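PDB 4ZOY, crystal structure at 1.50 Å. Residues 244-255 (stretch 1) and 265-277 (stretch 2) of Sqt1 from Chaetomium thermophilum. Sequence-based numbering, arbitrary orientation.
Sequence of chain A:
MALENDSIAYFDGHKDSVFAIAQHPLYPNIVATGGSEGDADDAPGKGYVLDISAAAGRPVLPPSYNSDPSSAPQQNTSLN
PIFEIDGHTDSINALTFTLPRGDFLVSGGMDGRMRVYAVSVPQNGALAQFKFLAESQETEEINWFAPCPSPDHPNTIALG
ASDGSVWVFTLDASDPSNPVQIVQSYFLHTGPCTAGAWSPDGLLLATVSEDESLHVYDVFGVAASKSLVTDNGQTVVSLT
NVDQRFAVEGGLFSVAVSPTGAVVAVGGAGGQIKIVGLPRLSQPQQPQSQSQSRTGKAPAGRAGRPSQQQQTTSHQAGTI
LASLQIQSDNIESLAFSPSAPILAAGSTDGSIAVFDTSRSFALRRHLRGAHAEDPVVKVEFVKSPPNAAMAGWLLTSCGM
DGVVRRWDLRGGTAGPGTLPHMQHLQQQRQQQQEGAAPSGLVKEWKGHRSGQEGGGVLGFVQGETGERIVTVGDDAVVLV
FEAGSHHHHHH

Stretch 1 244-255: QRFAVEGGLFSV
Stretch 2 265-277: AVGGAGGQIKIVG

A beta bulge interrupts the antiparallel pairing of strand 252-255 with strand 265-268: Gly-267 O accepts from two successive amides, Phe-253 N at 2.8 Å (177° at the hydrogen) and Ser-254 N at 3.1 Å (145°). The register therefore shifts by one residue, from Leu-252 opposite Gly-268 (CA-CA 3.9 Å) to Ser-254 opposite Gly-267 (CA-CA 4.9 Å) and Val-255 opposite Val-266 (CA-CA 4.4 Å). Phe-253, the extra residue, leaves the extended range at phi/psi -133/-11, whereas Leu-252 (-109/144), Ser-254 (-149/157) and Val-255 (-157/144) keep to it. The strand directions differ by 147°. Gly-267 N returns a hydrogen bond to Ser-254 O (2.9 Å), and Ala-269 N donates to Gly-251 O (3.0 Å).

The close pairing depends on absent side chains. An ideal CB on Gly-267 would lie 2.5 Å from Ser-254 OG (Ser-254 chi1 p); one on Gly-268 would lie 2.3 Å from Gly-251 O and 2.9 Å from Leu-252 CD2. Before the strand, a type II turn spans Val-248 to Gly-251, with Glu-249 at -62/125 and Gly-250 at 108/-13, closed by Gly-251 N to Val-248 O (3.1 Å). A CB on Gly-250 would come 2.7 Å from Ala-269 CB; in the structure Ala-269 CB lies 3.2 Å from Glu-249 O.

Leu-252 (m, t), Val-255 (p) and Val-266 (m) share one face of the sheet: Leu-252 CD2 is 3.9 Å from Val-266 CG2, and Val-255 CG2 is 4.1 Å from Val-266 CG1. Phe-246 (chi1 t, chi2 72°) extends this apolar cluster, its CE1 3.9 Å from both Val-266 CG2 and Val-276 CG2. Phe-253 (chi1 m, chi2 -69°) brings the edge of its ring to Ala-269, CE2 to N 3.8 Å.

Stretch 2 folds back on itself through Val-266 N to Lys-274 O (2.9 Å), Lys-274 N to Val-266 O (3.0 Å) and Gly-268 N to Gln-272 O (2.9 Å). Lys-274 (m, m, t, t) then reaches stretch 1, where NZ donates to Arg-245 O (2.9 Å). The same amine lies over one face of the Arg-245 guanidinium, Lys-274 NZ 4.3 Å from Arg-245 NH1, a close approach of like charges; NZ is also hydrogen-bonded elsewhere in the structure.

Gln-272 (m, t, chi3 73°) works through two waters, both accepting from its NE2: water 1 at 2.6 Å also accepts from Glu-249 N (3.0 Å), and water 2 at 2.8 Å donates to Glu-249 O (2.8 Å). Val-248 (t) packs beside them, CG1 3.7 Å from Gln-272 NE2.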

# COMPACT_ATOMS: atom_id res chain seq x y z
N GLN A 244 27.53 0.98 4.73
CA GLN A 244 27.39 1.24 6.16
C GLN A 244 26.47 2.40 6.50
O GLN A 244 25.81 2.40 7.54
CB GLN A 244 28.77 1.50 6.78
CG GLN A 244 29.62 0.26 6.98
CD GLN A 244 31.07 0.58 7.30
OE1 GLN A 244 31.57 1.64 6.94
NE2 GLN A 244 31.74 -0.34 7.98
N ARG A 245 26.43 3.40 5.63
CA ARG A 245 25.62 4.58 5.87
C ARG A 245 24.15 4.28 5.55
O ARG A 245 23.24 5.03 5.93
CB ARG A 245 26.17 5.76 5.04
CG ARG A 245 25.29 6.97 4.96
CD ARG A 245 24.93 7.42 6.36
NE ARG A 245 23.98 8.52 6.34
CZ ARG A 245 23.52 9.13 7.42
NH1 ARG A 245 23.90 8.72 8.62
NH2 ARG A 245 22.66 10.15 7.30
N PHE A 246 23.91 3.14 4.91
CA PHE A 246 22.56 2.78 4.49
C PHE A 246 21.97 1.65 5.33
O PHE A 246 20.75 1.60 5.54
CB PHE A 246 22.55 2.35 3.02
CG PHE A 246 21.19 1.95 2.53
CD1 PHE A 246 20.22 2.93 2.32
CD2 PHE A 246 20.87 0.62 2.30
CE1 PHE A 246 18.96 2.60 1.89
CE2 PHE A 246 19.58 0.28 1.85
CZ PHE A 246 18.64 1.28 1.66
N ALA A 247 22.83 0.75 5.79
CA ALA A 247 22.40 -0.50 6.41
C ALA A 247 21.47 -0.29 7.61
O ALA A 247 21.80 0.41 8.56
CB ALA A 247 23.62 -1.30 6.84
N VAL A 248 20.31 -0.93 7.55
CA VAL A 248 19.37 -0.92 8.66
C VAL A 248 19.30 -2.32 9.24
O VAL A 248 18.66 -3.20 8.68
CB VAL A 248 17.96 -0.45 8.24
CG1 VAL A 248 16.98 -0.61 9.38
CG2 VAL A 248 18.01 0.99 7.79
N GLU A 249 19.99 -2.54 10.36
CA GLU A 249 20.05 -3.88 10.94
C GLU A 249 18.66 -4.38 11.33
O GLU A 249 17.93 -3.70 12.07
CB GLU A 249 20.98 -3.90 12.16
CG GLU A 249 21.16 -5.29 12.75
CD GLU A 249 22.28 -5.35 13.77
OE1 GLU A 249 22.56 -4.33 14.43
OE2 GLU A 249 22.90 -6.43 13.91
N GLY A 250 18.30 -5.55 10.82
CA GLY A 250 17.01 -6.14 11.10
C GLY A 250 16.09 -6.09 9.89
O GLY A 250 15.04 -6.74 9.87
N GLY A 251 16.46 -5.31 8.89
CA GLY A 251 15.74 -5.32 7.62
C GLY A 251 14.91 -4.10 7.29
O GLY A 251 14.67 -3.22 8.11
N LEU A 252 14.48 -4.04 6.03
CA LEU A 252 13.59 -2.99 5.55
C LEU A 252 12.20 -3.55 5.28
O LEU A 252 12.06 -4.67 4.80
CB LEU A 252 14.14 -2.35 4.27
CG LEU A 252 15.47 -1.61 4.43
CD1 LEU A 252 15.98 -1.20 3.04
CD2 LEU A 252 15.36 -0.41 5.36
N PHE A 253 11.18 -2.74 5.57
CA PHE A 253 9.79 -3.21 5.57
C PHE A 253 8.82 -2.29 4.84
O PHE A 253 7.67 -2.66 4.60
CB PHE A 253 9.32 -3.39 7.01
CG PHE A 253 10.15 -4.37 7.79
CD1 PHE A 253 10.12 -5.71 7.48
CD2 PHE A 253 11.00 -3.93 8.80
CE1 PHE A 253 10.91 -6.63 8.17
CE2 PHE A 253 11.78 -4.84 9.50
CZ PHE A 253 11.74 -6.19 9.18
N SER A 254 9.28 -1.09 4.50
CA SER A 254 8.40 -0.12 3.83
C SER A 254 9.20 0.78 2.89
O SER A 254 10.41 0.95 3.05
CB SER A 254 7.64 0.72 4.87
OG SER A 254 8.54 1.38 5.75
N VAL A 255 8.50 1.35 1.91
CA VAL A 255 9.14 2.17 0.89
C VAL A 255 8.10 3.11 0.30
O VAL A 255 6.93 2.75 0.17
CB VAL A 255 9.82 1.29 -0.20
CG1 VAL A 255 8.79 0.45 -0.94
CG2 VAL A 255 10.62 2.13 -1.19
N ALA A 265 12.10 7.03 0.12
CA ALA A 265 12.25 6.76 1.55
C ALA A 265 12.08 5.28 1.79
O ALA A 265 11.16 4.66 1.25
CB ALA A 265 11.22 7.54 2.36
N VAL A 266 12.97 4.70 2.60
CA VAL A 266 12.82 3.31 3.03
C VAL A 266 12.73 3.29 4.55
O VAL A 266 13.33 4.11 5.23
CB VAL A 266 13.97 2.39 2.56
CG1 VAL A 266 14.05 2.41 1.04
CG2 VAL A 266 15.31 2.80 3.16
N GLY A 267 11.92 2.38 5.06
CA GLY A 267 11.69 2.29 6.49
C GLY A 267 11.94 0.88 6.95
O GLY A 267 11.64 -0.08 6.24
N GLY A 268 12.52 0.74 8.13
CA GLY A 268 12.87 -0.58 8.59
C GLY A 268 12.92 -0.75 10.09
O GLY A 268 12.28 -0.03 10.83
N ALA A 269 13.71 -1.73 10.51
CA ALA A 269 13.82 -2.09 11.92
C ALA A 269 14.34 -0.93 12.77
O ALA A 269 15.04 -0.04 12.28
CB ALA A 269 14.72 -3.31 12.07
N GLY A 270 13.98 -0.94 14.05
CA GLY A 270 14.52 0.02 14.99
C GLY A 270 14.04 1.44 14.80
O GLY A 270 14.59 2.39 15.37
N GLY A 271 13.01 1.61 13.98
CA GLY A 271 12.49 2.93 13.70
C GLY A 271 13.27 3.69 12.63
O GLY A 271 13.05 4.88 12.44
N GLN A 272 14.17 2.99 11.94
CA GLN A 272 15.06 3.70 11.02
C GLN A 272 14.40 4.00 9.68
O GLN A 272 13.64 3.19 9.15
CB GLN A 272 16.33 2.90 10.78
CG GLN A 272 17.23 2.81 12.01
CD GLN A 272 18.63 2.38 11.66
OE1 GLN A 272 19.41 3.16 11.09
NE2 GLN A 272 18.97 1.15 11.99
N ILE A 273 14.70 5.19 9.18
CA ILE A 273 14.27 5.63 7.87
C ILE A 273 15.49 6.18 7.14
O ILE A 273 16.29 6.90 7.72
CB ILE A 273 13.20 6.73 7.95
CG1 ILE A 273 11.97 6.22 8.69
CG2 ILE A 273 12.82 7.21 6.55
CD1 ILE A 273 11.04 7.31 9.14
N LYS A 274 15.65 5.82 5.87
CA LYS A 274 16.70 6.38 5.03
C LYS A 274 16.08 7.08 3.83
O LYS A 274 15.15 6.55 3.22
CB LYS A 274 17.67 5.30 4.54
CG LYS A 274 18.35 4.50 5.64
CD LYS A 274 19.45 5.32 6.30
CE LYS A 274 20.09 4.56 7.45
NZ LYS A 274 21.25 5.34 8.00
N ILE A 275 16.59 8.27 3.50
CA ILE A 275 16.17 9.03 2.33
C ILE A 275 17.27 8.96 1.28
O ILE A 275 18.41 9.33 1.56
CB ILE A 275 15.88 10.51 2.67
CG1 ILE A 275 14.94 10.61 3.88
CG2 ILE A 275 15.28 11.23 1.45
CD1 ILE A 275 13.59 9.91 3.70
N VAL A 276 16.94 8.47 0.08
CA VAL A 276 17.92 8.24 -0.97
C VAL A 276 17.52 8.99 -2.24
O VAL A 276 16.35 8.99 -2.61
CB VAL A 276 18.08 6.74 -1.28
CG1 VAL A 276 19.07 6.51 -2.41
CG2 VAL A 276 18.52 5.98 -0.04
N GLY A 277 18.48 9.63 -2.89
CA GLY A 277 18.18 10.35 -4.12
C GLY A 277 17.95 9.44 -5.32
O GLY A 277 18.57 8.38 -5.45
O HOH W 1 21.19 -0.20 11.81
O HOH W 2 17.92 -1.13 13.26